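Local coordinates for lovastatin nonaketide synthase, polyketide synthase component (Aspergillus terreus, PDB 7CPX), which builds the dihydromonacolin L precursor of lovastatin from nine malonyl-CoA units by repeated condensation, reduction and methylation, acting together with the separate protein LovC, at residues 572-577 with 875-880; 1178-1183 with 1226-1231; 1237-1242 with 1252-1257. The protein carries 2 engineered substitutions. All coordinates share one frame; numbering follows the deposited sequence.

Interaction 1 stands apart from the other two. It lies in the malonyl-CoA:ACP transacylase domain, with its centre about 110 Å from that of interaction 2 and about 104 Å from that of interaction 3. Interactions 2 and 3 share the dehydratase domain, and their centres are about 8 Å apart. Strands 1222-1230 and 1236-1243 are neighbours and join them. T1229 OG1 lies 2.6 Å from S1237 O, and V1180 CG2 packs 3.4 Å from I1240 CG1. Both contacts lie near the predicted dehydratase proton donor, D1174. Its side chain is about 9 Å from that of T1179 and about 8 Å from that of I1256.

Interaction 1 of 3, residues 572-577 with 875-880; sequences GMLKNL and GCLERG
M573 and L877 reach toward each other tip to tip and make the main part of this buried apolar contact. M573 SD lies 3.3 Å from L877 CD2. CG of M573 is anti to the carbonyl carbon (chi1 -62°). The chain then bends at chi2 and again at chi3. The bend at chi3 (74°) places CE near L877 CG, at 3.8 Å, and near E878 O, at 3.7 Å.

L877 divides its two methyls among three residues. CD2 takes M573 and also L574, whose CD2 is 4.2 Å away; the L574 and L877 side chains cross at about a right angle. CD1 turns to L577, with L577 CD1 at 4.3 Å. V634 of helix 624-644 also touches M573, L574 and L877.

G572 to K575 form a type II turn, with L574 at its third position and at the N-cap of the short helix. K575 NZ bonds back to G572 O at 3.2 Å. E878 has its CB pointing away from 572-577, and its carboxylate makes a weak hydrogen bond to S886.

Segment 875-880 leaves the outermost strand 872-875 of the parallel sheet, while 572-577 follows the central strand 558-563. Leucine and methionine packing between these two connections belongs to the alpha/beta core of the acyltransferase fold.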
loop_
_atom_site.group_PDB
_atom_site.type_symbol
_atom_site.label_atom_id
_atom_site.label_comp_id
_atom_site.label_asym_id
_atom_site.label_seq_id
_atom_site.Cartn_x
_atom_site.Cartn_y
_atom_site.Cartn_z
ATOM N N GLY A 572 23.889 -52.800 -64.039
ATOM C CA GLY A 572 24.920 -52.019 -63.371
ATOM C C GLY A 572 24.798 -51.973 -61.864
ATOM O O GLY A 572 24.969 -50.905 -61.263
ATOM N N MET A 573 24.505 -53.107 -61.234
ATOM C CA MET A 573 24.457 -53.157 -59.781
ATOM C C MET A 573 25.868 -53.203 -59.204
ATOM O O MET A 573 26.782 -53.797 -59.782
ATOM C CB MET A 573 23.659 -54.374 -59.312
ATOM C CG MET A 573 22.200 -54.372 -59.747
ATOM S SD MET A 573 21.073 -53.634 -58.546
ATOM C CE MET A 573 21.440 -51.891 -58.736
ATOM N N LEU A 574 26.040 -52.559 -58.050
ATOM C CA LEU A 574 27.304 -52.434 -57.332
ATOM C C LEU A 574 28.341 -51.622 -58.095
ATOM O O LEU A 574 29.495 -51.553 -57.654
ATOM C CB LEU A 574 27.930 -53.795 -56.993
ATOM C CG LEU A 574 27.167 -54.741 -56.065
ATOM C CD1 LEU A 574 28.059 -55.918 -55.691
ATOM C CD2 LEU A 574 26.668 -54.026 -54.820
ATOM N N LYS A 575 27.981 -51.002 -59.220
ATOM C CA LYS A 575 28.966 -50.252 -59.991
ATOM C C LYS A 575 29.541 -49.106 -59.166
ATOM O O LYS A 575 30.753 -48.862 -59.180
ATOM C CB LYS A 575 28.336 -49.729 -61.282
ATOM C CG LYS A 575 27.198 -48.742 -61.071
ATOM C CD LYS A 575 26.559 -48.345 -62.390
ATOM C CE LYS A 575 25.501 -47.271 -62.195
ATOM N NZ LYS A 575 24.379 -47.738 -61.335
ATOM N N ASN A 576 28.682 -48.392 -58.438
ATOM C CA ASN A 576 29.159 -47.290 -57.612
ATOM C C ASN A 576 29.832 -47.802 -56.343
ATOM O O ASN A 576 30.856 -47.256 -55.915
ATOM C CB ASN A 576 28.000 -46.357 -57.269
ATOM C CG ASN A 576 27.192 -45.961 -58.488
ATOM O OD1 ASN A 576 25.993 -46.224 -58.565
ATOM N ND2 ASN A 576 27.849 -45.324 -59.451
ATOM N N LEU A 577 29.276 -48.851 -55.731
ATOM C CA LEU A 577 29.890 -49.415 -54.533
ATOM C C LEU A 577 31.288 -49.941 -54.826
ATOM O O LEU A 577 32.225 -49.702 -54.056
ATOM C CB LEU A 577 29.011 -50.530 -53.967
ATOM C CG LEU A 577 27.903 -50.110 -52.999
ATOM C CD1 LEU A 577 26.896 -51.234 -52.823
ATOM C CD2 LEU A 577 28.488 -49.717 -51.653
ATOM N N GLY A 875 14.723 -51.764 -48.262
ATOM C CA GLY A 875 15.524 -52.135 -49.411
ATOM C C GLY A 875 16.897 -51.489 -49.344
ATOM O O GLY A 875 17.059 -50.402 -48.797
ATOM N N CYS A 876 17.892 -52.177 -49.911
ATOM C CA CYS A 876 19.271 -51.716 -49.865
ATOM C C CYS A 876 19.912 -51.532 -51.233
ATOM O O CYS A 876 21.008 -50.964 -51.307
ATOM C CB CYS A 876 20.132 -52.688 -49.044
ATOM S SG CYS A 876 20.157 -54.371 -49.686
ATOM N N LEU A 877 19.279 -51.993 -52.310
ATOM C CA LEU A 877 19.768 -51.751 -53.668
ATOM C C LEU A 877 18.538 -51.594 -54.557
ATOM O O LEU A 877 17.958 -52.585 -55.010
ATOM C CB LEU A 877 20.676 -52.877 -54.151
ATOM C CG LEU A 877 21.877 -52.448 -54.998
ATOM C CD1 LEU A 877 22.842 -51.593 -54.188
ATOM C CD2 LEU A 877 22.593 -53.662 -55.563
ATOM N N GLU A 878 18.144 -50.345 -54.797
ATOM C CA GLU A 878 16.916 -50.054 -55.515
ATOM C C GLU A 878 17.119 -50.227 -57.019
ATOM O O GLU A 878 18.208 -50.556 -57.499
ATOM C CB GLU A 878 16.432 -48.644 -55.180
ATOM C CG GLU A 878 15.711 -48.538 -53.845
ATOM C CD GLU A 878 16.624 -48.789 -52.662
ATOM O OE1 GLU A 878 17.811 -48.410 -52.737
ATOM O OE2 GLU A 878 16.156 -49.369 -51.661
ATOM N N ARG A 879 16.047 -49.999 -57.773
ATOM C CA ARG A 879 16.033 -50.227 -59.216
ATOM C C ARG A 879 16.614 -49.003 -59.913
ATOM O O ARG A 879 15.940 -47.982 -60.068
ATOM C CB ARG A 879 14.612 -50.520 -59.684
ATOM C CG ARG A 879 14.508 -51.093 -61.090
ATOM C CD ARG A 879 14.285 -50.014 -62.136
ATOM N NE ARG A 879 13.834 -50.582 -63.402
ATOM C CZ ARG A 879 14.635 -51.036 -64.356
ATOM N NH1 ARG A 879 15.953 -50.998 -64.232
ATOM N NH2 ARG A 879 14.103 -51.544 -65.463
ATOM N N GLY A 880 17.873 -49.105 -60.332
ATOM C CA GLY A 880 18.519 -48.033 -61.062
ATOM C C GLY A 880 19.027 -46.890 -60.215
ATOM O O GLY A 880 19.438 -45.866 -60.774
#

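Interaction 2 of 3, residues 1178-1183 with 1226-1231; sequences QTVIGA and TINTYD
The contact belongs to the helix-on-sheet core of the C-terminal hotdog in the dehydratase domain, where T1179, V1180 and A1183 of helix 1170-1184 lie on T1226 and N1228 of strand 1222-1230. The short axes come within 7.1 Å and cross at -67°.

T1226 fits between two helix residues. Its OG1 is anti to the backbone N (chi1 167°) and faces V1180, with V1180 CG2 3.4 Å away. Its CG2 sits between the backbone N and the carbonyl carbon and turns to T1179, reaching T1179 CB at 3.6 Å. T1179 OG1 in turn lies 3.6 Å from T1226 CB. One helical turn on, A1183 CB meets N1228 CB at 3.9 Å. The other V1180 methyl, CG1, is 4.0 Å from N1228 ND2; these two side chains cross at about a right angle. The amide of N1228 also makes a weak hydrogen bond to S1237 O on the next strand.

The strand is irregular here. N1228 is the centre of an inverse gamma turn, and T1229 and Y1230 form a classic bulge opposite S1237. I1227 and T1229 have their CB atoms pointing away from the helix, and both pack on W2019 of the second subunit.

Q1178, just before the contact residues, bonds through NE2 to D1174 OD2, the predicted proton donor. The close approach is consistent with the small or beta-branched T1179, V1180, A1183 and T1226 at the interface. A central helix held against a curved antiparallel sheet is the defining feature of the hotdog fold.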
loop_
_atom_site.group_PDB
_atom_site.type_symbol
_atom_site.label_atom_id
_atom_site.label_comp_id
_atom_site.label_asym_id
_atom_site.label_seq_id
_atom_site.Cartn_x
_atom_site.Cartn_y
_atom_site.Cartn_z
ATOM N N GLN A 1178 9.800 29.502 6.976
ATOM C CA GLN A 1178 10.553 30.366 7.878
ATOM C C GLN A 1178 10.152 31.822 7.705
ATOM O O GLN A 1178 10.295 32.622 8.634
ATOM C CB GLN A 1178 12.052 30.215 7.628
ATOM C CG GLN A 1178 12.611 28.841 7.919
ATOM C CD GLN A 1178 13.964 28.627 7.273
ATOM O OE1 GLN A 1178 14.576 29.567 6.769
ATOM N NE2 GLN A 1178 14.434 27.387 7.276
ATOM N N THR A 1179 9.694 32.187 6.509
ATOM C CA THR A 1179 9.210 33.548 6.299
ATOM C C THR A 1179 8.044 33.865 7.227
ATOM O O THR A 1179 7.900 35.006 7.681
ATOM C CB THR A 1179 8.787 33.753 4.844
ATOM O OG1 THR A 1179 7.668 32.911 4.543
ATOM C CG2 THR A 1179 9.932 33.430 3.904
ATOM N N VAL A 1180 7.204 32.870 7.521
ATOM C CA VAL A 1180 6.102 33.082 8.455
ATOM C C VAL A 1180 6.641 33.436 9.832
ATOM O O VAL A 1180 6.154 34.362 10.490
ATOM C CB VAL A 1180 5.198 31.838 8.511
ATOM C CG1 VAL A 1180 4.166 31.984 9.612
ATOM C CG2 VAL A 1180 4.517 31.615 7.177
ATOM N N ILE A 1181 7.656 32.703 10.289
ATOM C CA ILE A 1181 8.266 33.003 11.579
ATOM C C ILE A 1181 8.882 34.393 11.556
ATOM O O ILE A 1181 8.760 35.162 12.518
ATOM C CB ILE A 1181 9.306 31.929 11.935
ATOM C CG1 ILE A 1181 8.605 30.600 12.215
ATOM C CG2 ILE A 1181 10.122 32.363 13.135
ATOM C CD1 ILE A 1181 9.515 29.403 12.137
ATOM N N GLY A 1182 9.558 34.736 10.460
ATOM C CA GLY A 1182 10.139 36.062 10.348
ATOM C C GLY A 1182 9.096 37.151 10.495
ATOM O O GLY A 1182 9.286 38.118 11.236
ATOM N N ALA A 1183 7.970 37.002 9.797
ATOM C CA ALA A 1183 6.860 37.928 9.990
ATOM C C ALA A 1183 6.399 37.922 11.439
ATOM O O ALA A 1183 5.987 38.956 11.977
ATOM C CB ALA A 1183 5.701 37.567 9.063
ATOM N N THR A 1226 4.376 37.092 2.905
ATOM C CA THR A 1226 3.819 36.190 3.902
ATOM C C THR A 1226 3.139 36.995 4.995
ATOM O O THR A 1226 3.674 38.011 5.454
ATOM C CB THR A 1226 4.907 35.292 4.500
ATOM O OG1 THR A 1226 4.405 34.641 5.673
ATOM C CG2 THR A 1226 6.128 36.109 4.856
ATOM N N ILE A 1227 1.966 36.527 5.404
ATOM C CA ILE A 1227 1.194 37.107 6.491
ATOM C C ILE A 1227 1.257 36.145 7.662
ATOM O O ILE A 1227 0.966 34.953 7.507
ATOM C CB ILE A 1227 -0.271 37.353 6.087
ATOM C CG1 ILE A 1227 -0.419 37.532 4.572
ATOM C CG2 ILE A 1227 -0.830 38.550 6.836
ATOM C CD1 ILE A 1227 0.288 38.733 4.005
ATOM N N ASN A 1228 1.637 36.653 8.831
ATOM C CA ASN A 1228 1.538 35.870 10.060
ATOM C C ASN A 1228 0.121 36.042 10.609
ATOM O O ASN A 1228 -0.138 36.769 11.570
ATOM C CB ASN A 1228 2.606 36.296 11.056
ATOM C CG ASN A 1228 2.553 35.507 12.350
ATOM O OD1 ASN A 1228 2.871 36.031 13.415
ATOM N ND2 ASN A 1228 2.153 34.242 12.266
ATOM N N THR A 1229 -0.812 35.341 9.959
ATOM C CA THR A 1229 -2.233 35.569 10.200
ATOM C C THR A 1229 -2.578 35.441 11.676
ATOM O O THR A 1229 -3.310 36.273 12.224
ATOM C CB THR A 1229 -3.068 34.590 9.373
ATOM O OG1 THR A 1229 -2.681 33.246 9.683
ATOM C CG2 THR A 1229 -2.866 34.843 7.892
ATOM N N TYR A 1230 -2.065 34.408 12.336
ATOM C CA TYR A 1230 -2.277 34.216 13.762
ATOM C C TYR A 1230 -0.927 34.208 14.458
ATOM O O TYR A 1230 -0.008 33.504 14.029
ATOM C CB TYR A 1230 -3.028 32.919 14.051
ATOM C CG TYR A 1230 -3.698 32.923 15.399
ATOM C CD1 TYR A 1230 -3.005 32.544 16.536
ATOM C CD2 TYR A 1230 -5.017 33.323 15.537
ATOM C CE1 TYR A 1230 -3.608 32.555 17.770
ATOM C CE2 TYR A 1230 -5.632 33.336 16.770
ATOM C CZ TYR A 1230 -4.923 32.953 17.884
ATOM O OH TYR A 1230 -5.530 32.962 19.120
ATOM N N ASP A 1231 -0.813 34.993 15.529
ATOM C CA ASP A 1231 0.468 35.177 16.196
ATOM C C ASP A 1231 0.351 35.211 17.713
ATOM O O ASP A 1231 1.322 35.585 18.382
ATOM C CB ASP A 1231 1.116 36.470 15.713
ATOM C CG ASP A 1231 0.397 37.704 16.219
ATOM O OD1 ASP A 1231 -0.840 37.643 16.386
ATOM O OD2 ASP A 1231 1.066 38.733 16.447
#

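Interaction 3 of 3, residues 1237-1242 with 1252-1257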
loop_
_atom_site.group_PDB
_atom_site.type_symbol
_atom_site.label_atom_id
_atom_site.label_comp_id
_atom_site.label_asym_id
_atom_site.label_seq_id
_atom_site.Cartn_x
_atom_site.Cartn_y
_atom_site.Cartn_z
ATOM N N SER A 1237 -0.095 30.883 12.725
ATOM C CA SER A 1237 -0.787 30.618 11.473
ATOM C C SER A 1237 -0.312 31.624 10.440
ATOM O O SER A 1237 -0.349 32.833 10.685
ATOM C CB SER A 1237 -2.305 30.703 11.641
ATOM O OG SER A 1237 -2.971 30.243 10.479
ATOM N N GLY A 1238 0.134 31.125 9.291
ATOM C CA GLY A 1238 0.652 31.996 8.256
ATOM C C GLY A 1238 0.190 31.652 6.855
ATOM O O GLY A 1238 -0.048 30.484 6.539
ATOM N N ASP A 1239 0.052 32.665 6.009
ATOM C CA ASP A 1239 -0.260 32.487 4.599
ATOM C C ASP A 1239 0.911 32.997 3.775
ATOM O O ASP A 1239 1.320 34.151 3.926
ATOM C CB ASP A 1239 -1.541 33.231 4.217
ATOM C CG ASP A 1239 -2.733 32.806 5.048
ATOM O OD1 ASP A 1239 -2.555 31.978 5.966
ATOM O OD2 ASP A 1239 -3.850 33.300 4.786
ATOM N N ILE A 1240 1.434 32.149 2.897
ATOM C CA ILE A 1240 2.629 32.456 2.122
ATOM C C ILE A 1240 2.248 32.572 0.656
ATOM O O ILE A 1240 1.323 31.899 0.189
ATOM C CB ILE A 1240 3.721 31.386 2.312
ATOM C CG1 ILE A 1240 4.025 31.185 3.798
ATOM C CG2 ILE A 1240 4.979 31.795 1.579
ATOM C CD1 ILE A 1240 4.806 29.928 4.088
ATOM N N VAL A 1241 2.956 33.438 -0.065
ATOM C CA VAL A 1241 2.791 33.586 -1.504
ATOM C C VAL A 1241 4.168 33.803 -2.112
ATOM O O VAL A 1241 4.755 34.882 -1.976
ATOM C CB VAL A 1241 1.843 34.749 -1.849
ATOM C CG1 VAL A 1241 1.578 34.794 -3.344
ATOM C CG2 VAL A 1241 0.539 34.626 -1.079
ATOM N N VAL A 1242 4.697 32.778 -2.772
ATOM C CA VAL A 1242 5.991 32.847 -3.437
ATOM C C VAL A 1242 5.743 33.062 -4.921
ATOM O O VAL A 1242 4.915 32.371 -5.523
ATOM C CB VAL A 1242 6.810 31.570 -3.188
ATOM C CG1 VAL A 1242 8.206 31.699 -3.768
ATOM C CG2 VAL A 1242 6.879 31.278 -1.706
ATOM N N GLN A 1252 1.626 29.255 -3.198
ATOM C CA GLN A 1252 1.183 30.002 -2.035
ATOM C C GLN A 1252 0.798 29.028 -0.933
ATOM O O GLN A 1252 0.601 27.833 -1.169
ATOM C CB GLN A 1252 -0.011 30.910 -2.363
ATOM C CG GLN A 1252 -1.264 30.165 -2.802
ATOM C CD GLN A 1252 -2.516 31.017 -2.715
ATOM O OE1 GLN A 1252 -3.596 30.515 -2.410
ATOM N NE2 GLN A 1252 -2.376 32.309 -2.984
ATOM N N VAL A 1253 0.690 29.560 0.278
ATOM C CA VAL A 1253 0.273 28.794 1.443
ATOM C C VAL A 1253 -0.797 29.584 2.176
ATOM O O VAL A 1253 -0.772 30.820 2.190
ATOM C CB VAL A 1253 1.458 28.481 2.378
ATOM C CG1 VAL A 1253 1.014 27.575 3.499
ATOM C CG2 VAL A 1253 2.589 27.839 1.600
ATOM N N GLU A 1254 -1.743 28.869 2.776
ATOM C CA GLU A 1254 -2.852 29.461 3.506
ATOM C C GLU A 1254 -2.990 28.737 4.833
ATOM O O GLU A 1254 -3.219 27.520 4.861
ATOM C CB GLU A 1254 -4.157 29.370 2.710
ATOM C CG GLU A 1254 -5.376 29.873 3.470
ATOM C CD GLU A 1254 -6.664 29.699 2.696
ATOM O OE1 GLU A 1254 -6.615 29.188 1.558
ATOM O OE2 GLU A 1254 -7.729 30.073 3.230
ATOM N N ASN A 1255 -2.847 29.493 5.920
ATOM C CA ASN A 1255 -3.038 28.999 7.279
ATOM C C ASN A 1255 -2.205 27.747 7.534
ATOM O O ASN A 1255 -2.692 26.730 8.033
ATOM C CB ASN A 1255 -4.519 28.752 7.561
ATOM C CG ASN A 1255 -4.775 28.309 8.988
ATOM O OD1 ASN A 1255 -3.969 28.562 9.881
ATOM N ND2 ASN A 1255 -5.898 27.639 9.206
ATOM N N ILE A 1256 -0.925 27.824 7.175
ATOM C CA ILE A 1256 0.041 26.869 7.695
ATOM C C ILE A 1256 0.209 27.125 9.184
ATOM O O ILE A 1256 0.510 28.249 9.607
ATOM C CB ILE A 1256 1.379 26.966 6.947
ATOM C CG1 ILE A 1256 2.429 26.093 7.636
ATOM C CG2 ILE A 1256 1.858 28.404 6.871
ATOM C CD1 ILE A 1256 3.659 25.830 6.798
ATOM N N THR A 1257 -0.003 26.088 9.981
ATOM C CA THR A 1257 -0.039 26.178 11.430
ATOM C C THR A 1257 1.201 25.491 11.973
ATOM O O THR A 1257 1.308 24.256 11.918
ATOM C CB THR A 1257 -1.309 25.539 11.986
ATOM O OG1 THR A 1257 -2.439 26.365 11.682
ATOM C CG2 THR A 1257 -1.195 25.357 13.487
#
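I1240 and V1253 lie side by side on neighbouring antiparallel strands, their side chains pointing the same way. I1240 can be followed outward. Its CB meets V1253 CB at 3.7 Å. CG1 is anti to the carbonyl carbon (chi1 -54°) and stays 4.0 Å from V1253 CB. CD1, carried outward by the extended second torsion (chi2 165°), reaches V1253 CG2 at 3.9 Å. The same side chain packs on F1177 and V1180 of helix 1170-1184, so this face of the strands is turned to the helix.

V1241 and Q1252 are paired on the other face, with V1241 CG2 4.0 Å from Q1252 CB. The polar end of Q1252 goes elsewhere: its OE1 bonds to R1203.

G1238 N donates to I1256 O at 2.9 Å. N1255 and I1256 together face G1238 and form a G1 bulge, with positive phi at N1255. D1239 OD1 accepts a hydrogen bond from the bulge amide N1255 N. The donor comes from above the carboxylate plane, 51° out of it.

The side chains of D1239 and E1254 lie side by side and point the same way, with D1239 OD2 5.3 Å from E1254 OE2, a proximity of like charges. E1254 is probably balanced by its salt bridge to R1203; its OE2 also takes a hydrogen bond from D2018 N of the second subunit. The whole is a bulged beta hairpin, part of the antiparallel sheet that wraps the central helix in a dehydratase hotdog.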